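Local coordinates for glutathione peroxidase (Schistosoma mansoni, PDB 2V1M), which catalyses the reduction of hydrogen peroxide by glutathione, giving glutathione disulfide and water, at residues 159-162 with 163-166; 58-61 with 62-65; 79-83 with 84-88; 88-91 with 92-96. All blocks are in the same frame, centred on the assembly; numbering follows the deposited sequence.

Contact 1: 159-162 with 163-166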
ATOM      1  N   GLU A 159      -9.388   4.677  -9.155  1.00  5.11           N
ATOM      2  CA  GLU A 159      -8.887   5.932  -9.704  1.00  5.51           C
ATOM      3  C   GLU A 159      -9.876   7.090  -9.510  1.00  5.32           C
ATOM      4  O   GLU A 159      -9.443   8.205  -9.227  1.00  5.31           O
ATOM      5  CB  GLU A 159      -8.576   5.730 -11.187  1.00  7.60           C
ATOM      6  CG  GLU A 159      -7.778   6.850 -11.762  0.80  8.36           C
ATOM      7  CD  GLU A 159      -6.926   6.446 -12.951  0.50  8.23           C
ATOM      8  OE1 GLU A 159      -6.441   5.296 -13.038  0.50 10.44           O
ATOM      9  OE2 GLU A 159      -6.748   7.333 -13.800  0.50  9.23           O
ATOM     10  N   GLY A 160     -11.175   6.851  -9.673  1.00  5.49           N
ATOM     11  CA  GLY A 160     -12.164   7.920  -9.489  1.00  6.11           C
ATOM     12  C   GLY A 160     -12.076   8.517  -8.071  1.00  5.25           C
ATOM     13  O   GLY A 160     -12.101   9.755  -7.874  1.00  5.50           O
ATOM     14  N   ASP A 161     -11.983   7.639  -7.069  1.00  4.71           N
ATOM     15  CA  ASP A 161     -11.870   8.091  -5.695  1.00  4.87           C
ATOM     16  C   ASP A 161     -10.555   8.840  -5.468  1.00  4.23           C
ATOM     17  O   ASP A 161     -10.526   9.848  -4.751  1.00  4.73           O
ATOM     18  CB  ASP A 161     -11.970   6.904  -4.729  1.00  5.10           C
ATOM     19  CG  ASP A 161     -13.375   6.258  -4.703  1.00  5.56           C
ATOM     20  OD1 ASP A 161     -14.359   6.910  -5.117  1.00  7.33           O
ATOM     21  OD2 ASP A 161     -13.480   5.102  -4.209  1.00  6.42           O
ATOM     22  N   ILE A 162      -9.464   8.356  -6.062  1.00  3.95           N
ATOM     23  CA  ILE A 162      -8.207   9.086  -5.992  1.00  4.08           C
ATOM     24  C   ILE A 162      -8.361  10.493  -6.568  1.00  4.05           C
ATOM     25  O   ILE A 162      -7.884  11.453  -5.971  1.00  4.56           O
ATOM     26  CB  ILE A 162      -7.102   8.292  -6.715  1.00  4.22           C
ATOM     27  CG1 ILE A 162      -6.706   7.066  -5.847  1.00  3.99           C
ATOM     28  CG2 ILE A 162      -5.858   9.195  -6.980  1.00  5.11           C
ATOM     29  CD1 ILE A 162      -5.916   6.006  -6.637  1.00  4.80           C
ATOM     30  N   MET A 163      -8.986  10.625  -7.739  1.00  4.66           N
ATOM     31  CA  MET A 163      -9.144  11.955  -8.347  1.00  5.26           C
ATOM     32  C   MET A 163      -9.884  12.894  -7.430  1.00  5.48           C
ATOM     33  O   MET A 163      -9.554  14.096  -7.356  1.00  5.69           O
ATOM     34  CB  MET A 163      -9.856  11.898  -9.720  1.00  5.60           C
ATOM     35  CG  MET A 163      -9.125  11.058 -10.779  1.00  6.93           C
ATOM     36  SD  MET A 163      -7.388  11.312 -10.927  0.80  6.44           S
ATOM     37  CE  MET A 163      -7.332  12.903 -11.745  1.00 10.71           C
ATOM     38  N   GLU A 164     -10.919  12.405  -6.741  0.50  5.38           N
ATOM     39  CA  GLU A 164     -11.644  13.290  -5.826  0.50  5.98           C
ATOM     40  C   GLU A 164     -10.687  13.817  -4.760  0.50  5.10           C
ATOM     41  O   GLU A 164     -10.636  15.039  -4.482  0.50  5.23           O
ATOM     42  CB  GLU A 164     -12.877  12.589  -5.229  0.50  5.91           C
ATOM     43  CG  GLU A 164     -13.974  12.269  -6.282  0.50  7.55           C
ATOM     44  CD  GLU A 164     -15.130  11.400  -5.789  0.50  9.85           C
ATOM     45  OE1 GLU A 164     -14.921  10.300  -5.239  0.50 12.02           O
ATOM     46  OE2 GLU A 164     -16.283  11.813  -5.992  0.50 14.02           O
ATOM     47  N   LEU A 165      -9.904  12.917  -4.180  1.00  4.69           N
ATOM     48  CA  LEU A 165      -9.018  13.372  -3.097  1.00  4.86           C
ATOM     49  C   LEU A 165      -7.861  14.241  -3.614  1.00  4.95           C
ATOM     50  O   LEU A 165      -7.384  15.134  -2.897  1.00  5.92           O
ATOM     51  CB  LEU A 165      -8.499  12.194  -2.293  1.00  4.43           C
ATOM     52  CG  LEU A 165      -9.564  11.332  -1.595  1.00  4.32           C
ATOM     53  CD1 LEU A 165      -8.845  10.282  -0.733  1.00  5.34           C
ATOM     54  CD2 LEU A 165     -10.480  12.204  -0.726  1.00  6.46           C
ATOM     55  N   LEU A 166      -7.386  13.990  -4.832  1.00  5.35           N
ATOM     56  CA  LEU A 166      -6.314  14.847  -5.418  1.00  5.56           C
ATOM     57  C   LEU A 166      -6.801  16.249  -5.658  1.00  6.29           C
ATOM     58  O   LEU A 166      -6.019  17.203  -5.559  1.00  7.70           O
ATOM     59  CB  LEU A 166      -5.826  14.271  -6.759  1.00  5.84           C
ATOM     60  CG  LEU A 166      -4.994  12.981  -6.680  1.00  5.55           C
ATOM     61  CD1 LEU A 166      -4.741  12.450  -8.064  1.00  6.20           C
ATOM     62  CD2 LEU A 166      -3.646  13.184  -5.979  1.00  6.42           C
TER
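E159 to L166 form one run of alpha-helix, in which the N-H groups of M163, E164, L165 and L166 bond back to the carbonyls of E159, G160, D161 and I162, from 2.8 Å for L166 N to I162 O up to 3.2 Å for L165 N to D161 O.

On the inner side, I162 and L166 lie side by side and point the same way. I162 CG2 meets L166 CD1 at 3.6 Å. This branch of I162 is anti to its own backbone N, which turns it along the helix toward L166. I162 also touches M56 of helix 46-60 and L138 of strand 136-139. M163 CG stands anti to the carbonyl carbon (chi1 -60°), which places it 3.3 Å from E159 O. Bends at the next two torsions carry SD onward, and it packs on L60.

The outer side carries acids. In the modelled conformer of E164, its carboxylate runs alongside that of D161 with the planes 11° apart. D161 OD1 is then 3.4 Å from E164 OE1, and both are acceptors. This closeness is tentative, because E164 has a second conformer. The E164 side chain also lies about 3 Å from a bound acetate.

Two charged acids so placed would repel each other. The salt bridge from D161 OD2 to K147 and its bond with Y149 OH would offset part of the charge on D161.

Contact 2: 58-61 with 62-65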
ATOM      1  N   THR A  58       2.220   6.128 -13.036  1.00  3.33           N
ATOM      2  CA  THR A  58       2.693   6.927 -14.157  1.00  3.43           C
ATOM      3  C   THR A  58       1.681   8.027 -14.538  1.00  3.68           C
ATOM      4  O   THR A  58       2.064   9.144 -14.905  1.00  4.83           O
ATOM      5  CB  THR A  58       3.075   5.999 -15.305  1.00  3.89           C
ATOM      6  OG1 THR A  58       4.183   5.178 -14.874  1.00  4.00           O
ATOM      7  CG2 THR A  58       3.504   6.778 -16.532  1.00  4.33           C
ATOM      8  N   ARG A  59       0.384   7.711 -14.443  1.00  3.76           N
ATOM      9  CA  ARG A  59      -0.644   8.700 -14.770  1.00  4.46           C
ATOM     10  C   ARG A  59      -0.737   9.815 -13.718  1.00  3.84           C
ATOM     11  O   ARG A  59      -1.011  10.978 -14.067  1.00  4.83           O
ATOM     12  CB  ARG A  59      -2.018   8.010 -14.960  1.00  5.63           C
ATOM     13  CG  ARG A  59      -3.129   8.949 -15.379  1.00  7.58           C
ATOM     14  CD  ARG A  59      -4.445   8.230 -15.547  1.00 11.50           C
ATOM     15  NE  ARG A  59      -4.576   7.700 -16.895  1.00 15.54           N
ATOM     16  CZ  ARG A  59      -5.687   7.170 -17.392  0.50 13.02           C
ATOM     17  NH1 ARG A  59      -5.697   6.723 -18.640  0.50 13.03           N
ATOM     18  NH2 ARG A  59      -6.779   7.069 -16.643  0.50 11.88           N
ATOM     19  N   LEU A  60      -0.557   9.458 -12.436  1.00  3.26           N
ATOM     20  CA  LEU A  60      -1.001  10.338 -11.344  1.00  3.78           C
ATOM     21  C   LEU A  60       0.083  10.801 -10.397  1.00  3.38           C
ATOM     22  O   LEU A  60      -0.221  11.682  -9.564  1.00  3.81           O
ATOM     23  CB  LEU A  60      -2.132   9.648 -10.585  1.00  3.95           C
ATOM     24  CG  LEU A  60      -3.401   9.415 -11.432  1.00  5.80           C
ATOM     25  CD1 LEU A  60      -4.407   8.596 -10.641  1.00  7.39           C
ATOM     26  CD2 LEU A  60      -4.023  10.711 -11.948  1.00  7.88           C
ATOM     27  N   VAL A  61       1.319  10.298 -10.462  1.00  3.47           N
ATOM     28  CA  VAL A  61       2.331  10.755  -9.524  1.00  4.13           C
ATOM     29  C   VAL A  61       2.537  12.275  -9.601  1.00  4.45           C
ATOM     30  O   VAL A  61       2.695  12.939  -8.572  1.00  4.32           O
ATOM     31  CB  VAL A  61       3.653   9.990  -9.726  1.00  4.00           C
ATOM     32  CG1 VAL A  61       4.262  10.233 -11.118  1.00  4.72           C
ATOM     33  CG2 VAL A  61       4.659  10.312  -8.586  1.00  4.92           C
ATOM     34  N   GLY A  62       2.506  12.817 -10.814  1.00  4.55           N
ATOM     35  CA  GLY A  62       2.704  14.253 -10.989  1.00  5.94           C
ATOM     36  C   GLY A  62       1.579  15.103 -10.424  1.00  6.12           C
ATOM     37  O   GLY A  62       1.761  16.312 -10.258  1.00  9.68           O
ATOM     38  N   LYS A  63       0.417  14.501 -10.194  1.00  5.22           N
ATOM     39  CA  LYS A  63      -0.748  15.169  -9.644  1.00  5.26           C
ATOM     40  C   LYS A  63      -0.846  15.025  -8.129  1.00  5.12           C
ATOM     41  O   LYS A  63      -1.716  15.634  -7.515  1.00  6.07           O
ATOM     42  CB  LYS A  63      -2.014  14.611 -10.291  1.00  6.46           C
ATOM     43  CG  LYS A  63      -2.113  14.863 -11.788  0.70  7.62           C
ATOM     44  CD  LYS A  63      -3.435  14.323 -12.350  0.40  7.67           C
ATOM     45  CE  LYS A  63      -3.361  13.993 -13.829  0.40 10.23           C
ATOM     46  NZ  LYS A  63      -2.774  15.113 -14.603  0.40  9.37           N
ATOM     47  N   GLY A  64       0.048  14.229  -7.545  1.00  4.64           N
ATOM     48  CA  GLY A  64       0.120  14.086  -6.080  1.00  4.78           C
ATOM     49  C   GLY A  64      -0.186  12.708  -5.517  1.00  4.55           C
ATOM     50  O   GLY A  64      -0.300  12.584  -4.298  1.00  5.34           O
ATOM     51  N   LEU A  65      -0.348  11.677  -6.356  1.00  3.95           N
ATOM     52  CA  LEU A  65      -0.555  10.332  -5.856  1.00  4.07           C
ATOM     53  C   LEU A  65       0.778   9.675  -5.481  1.00  3.55           C
ATOM     54  O   LEU A  65       1.730   9.715  -6.295  1.00  4.26           O
ATOM     55  CB  LEU A  65      -1.244   9.453  -6.898  1.00  4.18           C
ATOM     56  CG  LEU A  65      -1.458   7.996  -6.448  1.00  4.26           C
ATOM     57  CD1 LEU A  65      -2.443   7.892  -5.293  1.00  4.74           C
ATOM     58  CD2 LEU A  65      -1.957   7.182  -7.639  1.00  4.84           C
TER
HETATM   59  O   HOH W   1       0.718  12.890 -13.018  1.00 16.41           O
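L60 O takes two hydrogen bonds from the turn that follows it. K63 N donates to L60 O at 3.0 Å, and L65 N to the same L60 O at 3.2 Å. The two donors reach the oxygen from opposite faces of its carbonyl plane. Next to it, V61 O accepts from G64 N at 3.1 Å, with the donor well above the carbonyl plane. V61 O also receives R66 NH1. Water 1 bridges R59 O and G62 N. It donates to R59 O at 2.8 Å and takes a weak bond from G62 N.

The bonds L65 N to L60 O and G64 N to V61 O make a Schellman motif, which ends helix 46-60. G64 is its C-prime residue. With phi 116°, a side chain here would collide with the carbonyl oxygen of K63, which is why glycine suits the turn. The chain then enters strand 65-71.

Beneath the turn, L60 CB meets L65 CB at 3.8 Å, and L65 CD2 also packs on L60 CB. L65 CG is anti to its backbone N (chi1 178°), which lays the side chain across that of L60. On another flank of L60, the aliphatic part of K63 crosses it, with K63 CD 3.7 Å from L60 CD2. I162 of helix 159-167 touches both leucines.

Contact 3: 79-83 with 84-88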
ATOM      1  N   GLU A  79       4.601 -14.548  -0.337  1.00  3.61           N
ATOM      2  CA  GLU A  79       5.730 -13.622  -0.408  1.00  3.69           C
ATOM      3  C   GLU A  79       6.916 -14.213   0.357  1.00  3.74           C
ATOM      4  O   GLU A  79       7.389 -13.663   1.331  1.00  3.95           O
ATOM      5  CB  GLU A  79       5.340 -12.247   0.143  1.00  3.86           C
ATOM      6  CG  GLU A  79       6.382 -11.143  -0.131  1.00  3.89           C
ATOM      7  CD  GLU A  79       6.313 -10.635  -1.558  1.00  3.26           C
ATOM      8  OE1 GLU A  79       6.539 -11.447  -2.501  1.00  3.64           O
ATOM      9  OE2 GLU A  79       5.998  -9.432  -1.762  1.00  3.50           O
ATOM     10  N   PRO A  80       7.419 -15.391  -0.099  1.00  3.88           N
ATOM     11  CA  PRO A  80       8.487 -16.059   0.661  1.00  4.74           C
ATOM     12  C   PRO A  80       9.860 -15.432   0.507  1.00  4.31           C
ATOM     13  O   PRO A  80      10.742 -15.702   1.352  1.00  5.32           O
ATOM     14  CB  PRO A  80       8.470 -17.495   0.093  1.00  5.55           C
ATOM     15  CG  PRO A  80       8.034 -17.255  -1.360  1.00  5.28           C
ATOM     16  CD  PRO A  80       6.949 -16.210  -1.230  1.00  4.21           C
ATOM     17  N   TRP A  81      10.100 -14.668  -0.563  1.00  4.09           N
ATOM     18  CA  TRP A  81      11.447 -14.188  -0.855  1.00  4.70           C
ATOM     19  C   TRP A  81      11.845 -13.047   0.086  1.00  4.67           C
ATOM     20  O   TRP A  81      11.008 -12.389   0.714  1.00  5.35           O
ATOM     21  CB  TRP A  81      11.539 -13.695  -2.303  1.00  4.86           C
ATOM     22  CG  TRP A  81      11.104 -14.695  -3.339  1.00  4.91           C
ATOM     23  CD1 TRP A  81      11.170 -16.072  -3.262  1.00  6.31           C
ATOM     24  CD2 TRP A  81      10.527 -14.398  -4.611  1.00  4.68           C
ATOM     25  NE1 TRP A  81      10.647 -16.644  -4.412  1.00  7.34           N
ATOM     26  CE2 TRP A  81      10.251 -15.635  -5.255  1.00  6.01           C
ATOM     27  CE3 TRP A  81      10.192 -13.207  -5.265  1.00  4.92           C
ATOM     28  CZ2 TRP A  81       9.647 -15.695  -6.521  1.00  7.67           C
ATOM     29  CZ3 TRP A  81       9.590 -13.267  -6.515  1.00  6.06           C
ATOM     30  CH2 TRP A  81       9.329 -14.502  -7.134  1.00  7.80           C
ATOM     31  N   ALA A  82      13.152 -12.805   0.149  1.00  5.30           N
ATOM     32  CA  ALA A  82      13.659 -11.652   0.877  1.00  5.84           C
ATOM     33  C   ALA A  82      13.583 -10.402  -0.006  1.00  4.46           C
ATOM     34  O   ALA A  82      13.338 -10.459  -1.230  1.00  4.12           O
ATOM     35  CB  ALA A  82      15.100 -11.904   1.387  1.00  8.45           C
ATOM     36  N   GLU A  83      13.870  -9.262   0.614  1.00  4.21           N
ATOM     37  CA  GLU A  83      13.643  -7.957  -0.011  1.00  3.88           C
ATOM     38  C   GLU A  83      14.404  -7.802  -1.319  1.00  3.93           C
ATOM     39  O   GLU A  83      13.850  -7.265  -2.274  1.00  4.06           O
ATOM     40  CB  GLU A  83      14.027  -6.829   0.955  1.00  4.20           C
ATOM     41  CG  GLU A  83      12.983  -6.574   2.043  1.00  4.58           C
ATOM     42  CD  GLU A  83      12.886  -7.577   3.182  1.00  4.18           C
ATOM     43  OE1 GLU A  83      13.744  -8.505   3.322  1.00  5.11           O
ATOM     44  OE2 GLU A  83      11.935  -7.442   4.010  1.00  4.97           O
ATOM     45  N   ALA A  84      15.684  -8.192  -1.378  1.00  4.37           N
ATOM     46  CA  ALA A  84      16.442  -7.930  -2.629  1.00  5.06           C
ATOM     47  C   ALA A  84      15.779  -8.656  -3.795  1.00  4.24           C
ATOM     48  O   ALA A  84      15.715  -8.108  -4.911  1.00  4.41           O
ATOM     49  CB  ALA A  84      17.888  -8.317  -2.477  1.00  5.92           C
ATOM     50  N   GLU A  85      15.333  -9.880  -3.571  1.00  4.40           N
ATOM     51  CA  GLU A  85      14.716 -10.659  -4.622  1.00  4.43           C
ATOM     52  C   GLU A  85      13.341 -10.110  -4.995  1.00  3.93           C
ATOM     53  O   GLU A  85      12.988 -10.087  -6.187  1.00  4.63           O
ATOM     54  CB  GLU A  85      14.634 -12.112  -4.200  1.00  5.21           C
ATOM     55  CG  GLU A  85      14.015 -13.022  -5.245  1.00  8.32           C
ATOM     56  CD  GLU A  85      14.105 -14.522  -4.900  0.80  8.12           C
ATOM     57  OE1 GLU A  85      14.602 -14.896  -3.818  0.80 10.42           O
ATOM     58  OE2 GLU A  85      13.627 -15.326  -5.739  0.80 11.12           O
ATOM     59  N   ILE A  86      12.546  -9.700  -4.008  1.00  3.56           N
ATOM     60  CA  ILE A  86      11.269  -9.033  -4.314  1.00  3.83           C
ATOM     61  C   ILE A  86      11.523  -7.792  -5.196  1.00  3.49           C
ATOM     62  O   ILE A  86      10.849  -7.549  -6.222  1.00  3.78           O
ATOM     63  CB  ILE A  86      10.543  -8.638  -3.022  1.00  3.53           C
ATOM     64  CG1 ILE A  86      10.122  -9.896  -2.230  1.00  3.85           C
ATOM     65  CG2 ILE A  86       9.308  -7.777  -3.358  1.00  4.12           C
ATOM     66  CD1 ILE A  86       9.701  -9.585  -0.813  1.00  4.26           C
ATOM     67  N   LYS A  87      12.475  -6.968  -4.781  1.00  3.80           N
ATOM     68  CA  LYS A  87      12.774  -5.735  -5.510  1.00  3.67           C
ATOM     69  C   LYS A  87      13.163  -6.045  -6.949  1.00  3.77           C
ATOM     70  O   LYS A  87      12.681  -5.405  -7.894  1.00  4.03           O
ATOM     71  CB  LYS A  87      13.897  -4.977  -4.816  1.00  3.92           C
ATOM     72  CG  LYS A  87      14.225  -3.633  -5.512  1.00  4.99           C
ATOM     73  CD  LYS A  87      15.456  -2.962  -4.919  1.00  5.93           C
ATOM     74  CE  LYS A  87      15.749  -1.636  -5.596  1.00  8.68           C
ATOM     75  NZ  LYS A  87      16.987  -1.009  -5.092  0.50  7.20           N
ATOM     76  N   LYS A  88      14.070  -6.997  -7.133  1.00  3.83           N
ATOM     77  CA  LYS A  88      14.503  -7.347  -8.499  1.00  4.45           C
ATOM     78  C   LYS A  88      13.325  -7.854  -9.320  1.00  4.41           C
ATOM     79  O   LYS A  88      13.172  -7.484 -10.487  1.00  4.69           O
ATOM     80  CB  LYS A  88      15.624  -8.404  -8.441  1.00  5.61           C
ATOM     81  CG  LYS A  88      16.166  -8.796  -9.816  1.00  7.18           C
ATOM     82  CD  LYS A  88      17.360  -9.749  -9.678  1.00  9.19           C
ATOM     83  CE  LYS A  88      17.878 -10.193 -11.012  1.00 12.06           C
ATOM     84  NZ  LYS A  88      18.742  -9.149 -11.661  0.50 12.43           N
TER
HETATM   85  O   HOH W   2      15.228 -14.007  -1.368  1.00 11.54           O
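E85 lays its carboxylate flat over one face of the W81 indole. The two planes are 4° apart, and E85 OE2 sits 3.3 Å above the ring plane, offset toward the rim. E85 CD comes within 3.4 Å of W81 CG. The chain of E85 is extended, with CG anti to the backbone N (chi1 -179°), and this carries the acid back over the ring. Water 2 fixes its other oxygen, donating to E85 OE1 at 2.7 Å and accepting from A82 N at 2.8 Å. The water thus ties the acid to the backbone just before the helix.

I86 packs on E79 and on the carbonyl of W81. Its CD1 meets W81 O at 3.4 Å and E79 CD at 3.6 Å, the E79 side chain arriving from the opposite direction. E79 OE1 is bound by C41 N, which anchors this acid above the apolar tip.

Behind these contacts A82 holds the N-cap position. A82 O accepts from I86 N at 3.0 Å in a nearly straight bond, and E83 O accepts from K87 N. E83 OE2 accepts from K103 N.

The loop after strand 65-71 is thereby fastened to the start of helix 83-94. I86 and E79 touch P71 of that strand, while the W81 ring also meets F89, one turn beyond E85 on helix 83-94.

Contact 4: 88-91 with 92-96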
ATOM      1  N   LYS A  88      14.070  -6.997  -7.133  1.00  3.83           N
ATOM      2  CA  LYS A  88      14.503  -7.347  -8.499  1.00  4.45           C
ATOM      3  C   LYS A  88      13.325  -7.854  -9.320  1.00  4.41           C
ATOM      4  O   LYS A  88      13.172  -7.484 -10.487  1.00  4.69           O
ATOM      5  CB  LYS A  88      15.624  -8.404  -8.441  1.00  5.61           C
ATOM      6  CG  LYS A  88      16.166  -8.796  -9.816  1.00  7.18           C
ATOM      7  CD  LYS A  88      17.360  -9.749  -9.678  1.00  9.19           C
ATOM      8  CE  LYS A  88      17.878 -10.193 -11.012  1.00 12.06           C
ATOM      9  NZ  LYS A  88      18.742  -9.149 -11.661  0.50 12.43           N
ATOM     10  N   PHE A  89      12.494  -8.705  -8.729  1.00  3.84           N
ATOM     11  CA  PHE A  89      11.386  -9.272  -9.448  1.00  4.89           C
ATOM     12  C   PHE A  89      10.445  -8.189  -9.960  1.00  4.24           C
ATOM     13  O   PHE A  89      10.104  -8.153 -11.154  1.00  4.63           O
ATOM     14  CB  PHE A  89      10.616 -10.274  -8.559  1.00  5.54           C
ATOM     15  CG  PHE A  89       9.303 -10.754  -9.176  1.00  5.81           C
ATOM     16  CD1 PHE A  89       9.137 -12.072  -9.581  1.00  7.30           C
ATOM     17  CD2 PHE A  89       8.274  -9.849  -9.392  1.00  9.25           C
ATOM     18  CE1 PHE A  89       7.930 -12.492 -10.160  1.00  8.18           C
ATOM     19  CE2 PHE A  89       7.074 -10.263  -9.985  1.00 10.63           C
ATOM     20  CZ  PHE A  89       6.912 -11.586 -10.364  1.00  9.33           C
ATOM     21  N   VAL A  90      10.011  -7.309  -9.054  1.00  4.11           N
ATOM     22  CA  VAL A  90       8.971  -6.348  -9.447  1.00  4.53           C
ATOM     23  C   VAL A  90       9.553  -5.250 -10.357  1.00  4.11           C
ATOM     24  O   VAL A  90       8.859  -4.725 -11.242  1.00  4.54           O
ATOM     25  CB  VAL A  90       8.221  -5.750  -8.245  1.00  4.83           C
ATOM     26  CG1 VAL A  90       7.611  -6.866  -7.387  1.00  5.71           C
ATOM     27  CG2 VAL A  90       9.077  -4.773  -7.420  1.00  4.92           C
ATOM     28  N   THR A  91      10.808  -4.871 -10.137  1.00  4.39           N
ATOM     29  CA  THR A  91      11.410  -3.841 -10.980  0.80  4.79           C
ATOM     30  C   THR A  91      11.655  -4.382 -12.373  1.00  4.00           C
ATOM     31  O   THR A  91      11.351  -3.680 -13.355  1.00  4.65           O
ATOM     32  CB  THR A  91      12.651  -3.230 -10.345  0.80  6.24           C
ATOM     33  OG1 THR A  91      13.659  -4.180 -10.176  0.80  9.51           O
ATOM     34  CG2 THR A  91      12.393  -2.695  -9.040  0.80  8.49           C
ATOM     35  N   GLU A  92      12.195  -5.590 -12.503  1.00  4.37           N
ATOM     36  CA  GLU A  92      12.476  -6.130 -13.811  1.00  4.72           C
ATOM     37  C   GLU A  92      11.221  -6.536 -14.559  1.00  4.28           C
ATOM     38  O   GLU A  92      11.188  -6.396 -15.807  1.00  5.73           O
ATOM     39  CB  GLU A  92      13.484  -7.280 -13.720  1.00  5.59           C
ATOM     40  CG  GLU A  92      14.859  -6.766 -13.242  1.00  7.17           C
ATOM     41  CD  GLU A  92      15.970  -7.775 -13.323  1.00  9.37           C
ATOM     42  OE1 GLU A  92      15.727  -8.930 -13.687  1.00 11.75           O
ATOM     43  OE2 GLU A  92      17.106  -7.390 -12.995  1.00 12.05           O
ATOM     44  N   LYS A  93      10.206  -7.044 -13.866  1.00  3.72           N
ATOM     45  CA  LYS A  93       9.027  -7.530 -14.564  1.00  3.93           C
ATOM     46  C   LYS A  93       8.052  -6.414 -14.893  1.00  3.47           C
ATOM     47  O   LYS A  93       7.421  -6.417 -15.952  1.00  4.45           O
ATOM     48  CB  LYS A  93       8.310  -8.641 -13.790  1.00  4.56           C
ATOM     49  CG  LYS A  93       7.216  -9.324 -14.595  1.00  5.17           C
ATOM     50  CD  LYS A  93       6.648 -10.566 -13.932  1.00  6.43           C
ATOM     51  CE  LYS A  93       5.604 -11.167 -14.881  1.00  9.16           C
ATOM     52  NZ  LYS A  93       5.011 -12.418 -14.316  1.00 11.28           N
ATOM     53  N   TYR A  94       7.874  -5.472 -13.960  1.00  3.42           N
ATOM     54  CA  TYR A  94       6.811  -4.466 -14.108  1.00  4.17           C
ATOM     55  C   TYR A  94       7.359  -3.056 -14.259  1.00  3.75           C
ATOM     56  O   TYR A  94       6.598  -2.120 -14.542  1.00  4.73           O
ATOM     57  CB  TYR A  94       5.847  -4.500 -12.915  1.00  4.57           C
ATOM     58  CG  TYR A  94       5.341  -5.879 -12.592  1.00  4.07           C
ATOM     59  CD1 TYR A  94       4.512  -6.574 -13.450  1.00  4.63           C
ATOM     60  CD2 TYR A  94       5.677  -6.463 -11.366  1.00  5.47           C
ATOM     61  CE1 TYR A  94       4.065  -7.866 -13.120  1.00  5.50           C
ATOM     62  CE2 TYR A  94       5.242  -7.711 -11.010  1.00  5.52           C
ATOM     63  CZ  TYR A  94       4.453  -8.414 -11.879  1.00  5.16           C
ATOM     64  OH  TYR A  94       4.022  -9.650 -11.470  1.00  6.70           O
ATOM     65  N   GLY A  95       8.646  -2.854 -14.016  1.00  3.47           N
ATOM     66  CA  GLY A  95       9.194  -1.497 -14.034  1.00  3.98           C
ATOM     67  C   GLY A  95       8.599  -0.608 -12.930  1.00  2.98           C
ATOM     68  O   GLY A  95       8.411   0.592 -13.128  1.00  3.36           O
ATOM     69  N   VAL A  96       8.372  -1.199 -11.740  1.00  3.24           N
ATOM     70  CA  VAL A  96       7.791  -0.448 -10.649  1.00  3.20           C
ATOM     71  C   VAL A  96       8.613   0.817 -10.343  1.00  3.21           C
ATOM     72  O   VAL A  96       9.824   0.723 -10.048  1.00  3.62           O
ATOM     73  CB  VAL A  96       7.729  -1.315  -9.382  1.00  3.33           C
ATOM     74  CG1 VAL A  96       7.399  -0.478  -8.149  1.00  4.34           C
ATOM     75  CG2 VAL A  96       6.695  -2.425  -9.576  1.00  4.46           C
TER
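K88 NZ and E92 OE2 form a salt bridge at 2.7 Å. The ammonium reaches the syn side of the carboxylate oxygen, though 31° out of its plane. The K88 chain is straight up to its last torsion and bends there (chi4 79°), which swings NZ back to the acid. The pair is one helical turn apart and lies on an exposed flank.

The backbone repeats the same spacing. K93 N donates to F89 O at 2.9 Å, and Y94 N to V90 O. The next bond, from G95 N to T91 O, is weak. In the modelled conformer of T91, OG1 bonds K87 O.

F89 and Y94 pack obliquely, with their ring planes at 53°. F89 CE2 is 3.3 Å from Y94 CE2, and Y94 OH lies at the edge of the F89 ring, in its plane. That hydroxyl is hydrogen-bonded to D47 OD1, which also forms a salt bridge with K93 NZ. K93 runs alongside F89, its CD 3.7 Å from F89 CZ. The ring of Y94 also meets that of Y50 on helix 46-60, nearly parallel to it.

On the inner side V96 folds back under the helix end. V96 CG2 meets V90 CB at 3.9 Å, and both valines touch Y50.

G95 leaves the helix with positive phi and turns the chain toward strand 99-100. This is the C-terminal end of the helix in a beta-alpha-beta crossover, here joining parallel strands 65-71 and 99-100 of the thioredoxin-like fold.

In the fold
The four contacts fall into two groups. Contacts 1 and 2 have centres about 11 Å apart and touch: R59 NH2 forms a salt bridge with E159 OE2 at 2.9 Å, and L166 packs on the turn at G64. Contacts 3 and 4 share helix 83-94, and W81 CZ3 meets F89 CD1 at 3.3 Å. Helix 46-60 links the groups, since contact 2 ends it and contact 4 packs against Y50 near its start. The active-site residue, C43 by similarity and here oxidised to cysteinesulfonic acid, is two residues beyond C41 in sequence. Contacts 3 and 4 both touch C41. Contact 1 lies on the far side of the chain's centre from contact 3, about 31 Å between centres.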